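Local coordinates for VirX1 (Cyanophage Syn10, PDB 6QGM), which iodinates diverse substrates as a viral halogenase, probably flavin-dependent like the tryptophan halogenases whose family it belongs to, at residues Y379-Q382 against A383-D386; T215-A219 against D220-D224. All coordinates share one frame; numbering follows the deposited sequence.

Contact 1 (Y379-Q382 against A383-D386); sequences YVTQ and AERD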
# COMPACT_ATOMS: atom_id res chain seq x y z
N TYR B 379 19.18 -20.09 18.40
CA TYR B 379 18.22 -19.27 19.17
C TYR B 379 17.29 -18.55 18.19
O TYR B 379 17.76 -17.98 17.18
CB TYR B 379 18.87 -18.27 20.13
CG TYR B 379 17.86 -17.50 20.94
CD1 TYR B 379 17.31 -18.02 22.10
CD2 TYR B 379 17.42 -16.26 20.51
CE1 TYR B 379 16.35 -17.32 22.82
CE2 TYR B 379 16.45 -15.55 21.21
CZ TYR B 379 15.92 -16.08 22.38
OH TYR B 379 14.99 -15.37 23.07
N VAL B 380 15.99 -18.61 18.52
CA VAL B 380 14.83 -18.09 17.74
C VAL B 380 13.80 -17.54 18.74
O VAL B 380 13.60 -18.16 19.80
CB VAL B 380 14.22 -19.20 16.86
CG1 VAL B 380 12.99 -18.72 16.11
CG2 VAL B 380 15.24 -19.81 15.90
N THR B 381 13.19 -16.41 18.42
CA THR B 381 12.11 -15.79 19.23
C THR B 381 10.76 -16.18 18.62
O THR B 381 10.73 -16.60 17.45
CB THR B 381 12.29 -14.27 19.30
OG1 THR B 381 12.23 -13.73 17.97
CG2 THR B 381 13.59 -13.88 19.95
N GLN B 382 9.69 -16.04 19.40
CA GLN B 382 8.30 -16.23 18.92
C GLN B 382 8.05 -15.25 17.77
O GLN B 382 7.39 -15.64 16.80
CB GLN B 382 7.28 -16.05 20.05
CG GLN B 382 5.86 -16.43 19.65
CD GLN B 382 5.80 -17.82 19.06
OE1 GLN B 382 6.26 -18.78 19.65
NE2 GLN B 382 5.25 -17.93 17.87
N ALA B 383 8.59 -14.02 17.86
CA ALA B 383 8.49 -13.00 16.79
C ALA B 383 9.00 -13.57 15.46
O ALA B 383 8.33 -13.38 14.44
CB ALA B 383 9.25 -11.76 17.20
N GLU B 384 10.14 -14.28 15.48
CA GLU B 384 10.77 -14.85 14.25
C GLU B 384 9.90 -16.00 13.73
O GLU B 384 9.68 -16.07 12.50
CB GLU B 384 12.21 -15.28 14.53
CG GLU B 384 13.18 -14.13 14.76
CD GLU B 384 14.50 -14.49 15.45
OE1 GLU B 384 14.51 -14.48 16.70
OE2 GLU B 384 15.52 -14.79 14.75
N ARG B 385 9.41 -16.86 14.61
CA ARG B 385 8.54 -18.01 14.23
C ARG B 385 7.22 -17.50 13.64
O ARG B 385 6.75 -18.08 12.64
CB ARG B 385 8.31 -18.91 15.45
CG ARG B 385 9.59 -19.57 15.96
CD ARG B 385 9.33 -20.66 16.98
NE ARG B 385 8.89 -20.16 18.26
CZ ARG B 385 9.67 -19.69 19.21
NH1 ARG B 385 10.98 -19.64 19.05
NH2 ARG B 385 9.13 -19.25 20.33
N ASP B 386 6.65 -16.44 14.22
CA ASP B 386 5.45 -15.72 13.70
C ASP B 386 5.79 -15.15 12.31
O ASP B 386 4.95 -15.28 11.41
CB ASP B 386 4.95 -14.68 14.70
CG ASP B 386 4.31 -15.31 15.94
OD1 ASP B 386 4.08 -16.53 15.91
OD2 ASP B 386 4.04 -14.60 16.94
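Thr381 and Glu384 form a capping box at the start of a helix, with Thr381 as N-cap. Glu384 N gives a weak bond to Thr381 OG1 (3.3 Å), and the return bond runs from Thr381 N to Glu384 OE1 at 2.9 Å. Thr381 OG1 sits between its own N and carbonyl carbon (chi1 61°), turned to the helix end, and donates to the anti lone pair of Glu384 OE1 (2.7 Å). That oxygen thus takes two donors from one residue and a salt bridge from Arg376. Among backbone bonds, Arg385 N reaches Thr381 O and Asp386 N reaches Gln382 O, opening the first helical turns.

A second polar chain links Arg385, Gln382 and Asp386. Arg385 grips Gln382 OE1 side-on, NE at 3.3 Å and NH2 at 3.0 Å, both from one face of the amide, whose plane stands 76° from the guanidinium. The other amide atom, Gln382 NE2, donates in its own plane to Asp386 OD1 (2.7 Å), so both ends of the amide are held. Val380 CG1 adds apolar contact, packing on Arg385 CG (3.5 Å) and, more loosely, on Glu384 CB.

Gln423 of the second subunit bonds to Arg385 NH2 and Val380 O, so the cap faces a subunit interface. Within its own chain the turn joins the loop after helix 360-373 to helix 382-408.

Contact 2 (T215-A219 against D220-D224); sequences TAIFA and DLYID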
# COMPACT_ATOMS: atom_id res chain seq x y z
N THR B 215 9.84 -46.69 21.91
CA THR B 215 11.03 -45.81 22.03
C THR B 215 10.65 -44.32 21.92
O THR B 215 9.98 -43.94 20.95
CB THR B 215 12.08 -46.19 20.98
OG1 THR B 215 12.46 -47.53 21.30
CG2 THR B 215 13.31 -45.30 20.97
N ALA B 216 11.10 -43.53 22.89
CA ALA B 216 10.93 -42.06 22.94
C ALA B 216 12.10 -41.37 22.23
O ALA B 216 13.25 -41.59 22.65
CB ALA B 216 10.84 -41.61 24.38
N ILE B 217 11.81 -40.58 21.20
CA ILE B 217 12.79 -39.71 20.49
C ILE B 217 12.70 -38.30 21.09
O ILE B 217 11.62 -37.69 21.00
CB ILE B 217 12.57 -39.71 18.97
CG1 ILE B 217 13.12 -40.96 18.27
CG2 ILE B 217 13.17 -38.45 18.34
CD1 ILE B 217 12.64 -42.24 18.86
N PHE B 218 13.79 -37.82 21.69
CA PHE B 218 13.94 -36.45 22.25
C PHE B 218 14.61 -35.54 21.22
O PHE B 218 15.63 -35.92 20.65
CB PHE B 218 14.75 -36.52 23.55
CG PHE B 218 14.07 -37.28 24.67
CD1 PHE B 218 13.19 -36.63 25.54
CD2 PHE B 218 14.29 -38.64 24.86
CE1 PHE B 218 12.56 -37.33 26.56
CE2 PHE B 218 13.66 -39.33 25.88
CZ PHE B 218 12.81 -38.68 26.73
N ALA B 219 14.04 -34.38 20.97
CA ALA B 219 14.60 -33.33 20.10
C ALA B 219 14.08 -31.97 20.58
O ALA B 219 13.01 -31.96 21.22
CB ALA B 219 14.22 -33.59 18.66
N ASP B 220 14.84 -30.90 20.32
CA ASP B 220 14.44 -29.51 20.66
C ASP B 220 13.38 -29.05 19.65
O ASP B 220 12.46 -28.32 20.03
CB ASP B 220 15.64 -28.56 20.66
CG ASP B 220 16.69 -28.84 21.72
OD1 ASP B 220 16.32 -29.28 22.84
OD2 ASP B 220 17.88 -28.61 21.42
N LEU B 221 13.50 -29.50 18.40
CA LEU B 221 12.58 -29.16 17.29
C LEU B 221 12.25 -30.44 16.50
O LEU B 221 13.18 -31.17 16.14
CB LEU B 221 13.23 -28.14 16.36
CG LEU B 221 12.32 -27.65 15.23
CD1 LEU B 221 11.23 -26.74 15.78
CD2 LEU B 221 13.13 -26.97 14.13
N TYR B 222 10.97 -30.65 16.24
CA TYR B 222 10.43 -31.77 15.44
C TYR B 222 9.95 -31.21 14.10
O TYR B 222 9.23 -30.21 14.08
CB TYR B 222 9.32 -32.46 16.24
CG TYR B 222 9.80 -33.09 17.51
CD1 TYR B 222 9.96 -32.33 18.67
CD2 TYR B 222 10.12 -34.43 17.57
CE1 TYR B 222 10.42 -32.90 19.85
CE2 TYR B 222 10.57 -35.02 18.74
CZ TYR B 222 10.71 -34.25 19.88
OH TYR B 222 11.16 -34.82 21.04
N ILE B 223 10.38 -31.83 13.00
CA ILE B 223 10.03 -31.37 11.63
C ILE B 223 9.12 -32.42 11.02
O ILE B 223 9.51 -33.61 10.98
CB ILE B 223 11.29 -31.09 10.79
CG1 ILE B 223 12.21 -30.09 11.50
CG2 ILE B 223 10.92 -30.61 9.39
CD1 ILE B 223 13.44 -29.72 10.73
N ASP B 224 7.93 -32.00 10.60
CA ASP B 224 6.91 -32.91 10.02
C ASP B 224 7.11 -32.96 8.50
O ASP B 224 6.70 -32.01 7.82
CB ASP B 224 5.50 -32.46 10.39
CG ASP B 224 4.44 -33.44 9.93
OD1 ASP B 224 4.75 -34.27 9.03
OD2 ASP B 224 3.32 -33.36 10.47
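The ring of Tyr222 carries the methyl of Ala219 over one face: CB lies 4.0 Å from the ring centroid and 18° off the normal, a CH-pi contact displaced toward the hydroxyl end of the ring. At the ring edge, in its plane, is the carbonyl oxygen of Ile217, and Phe206 of strand 206-211 meets the same ring edge-to-face. The phenol hydroxyl works in both directions. Tyr222 OH donates to Ile217 O at 2.9 Å, tilted 19° from that carbonyl's plane, and accepts from Ala219 N at the same distance, so two backbone groups flanking Phe218 are tied to one side-chain atom. With CG anti to the carbonyl carbon (chi1 -63°), the ring reaches back across the turn to meet them.

This is the passage from an edge strand of the mixed Rossmann-type sheet, 215-217, to strand 221-224, which runs parallel beside strand 6-10. Residues 218-220 make the short link between the two, and the side chains of Ile217, Ala219 and Tyr222 all meet Ala8 of strand 6-10. Ile217 CG2 adds a looser apolar contact at 4.3 Å from Tyr222 CE2. At the bend, Asp220 turns its carboxylate to the backbone nitrogens of Glu5 and Ser6, at the start of strand 6-10.

Overall arrangement
Contact 2 closes before contact 1 opens along the chain, and both lie on the same side of the chain's centre, 30 and 28 Å from it. Their own centres are 19 Å apart and their nearest atoms about 6 Å, without touching. The N-terminal stretch links them: Val380 of contact 1 and Leu221 of contact 2 both pack on Ile4, just ahead of strand 6-10. That strand leads to a GxGxxG pattern at Gly11, Gly13 and Gly16, consistent with dinucleotide binding in a flavoprotein of this family. Contact 2 is built within one chain, whereas contact 1 also meets the second subunit.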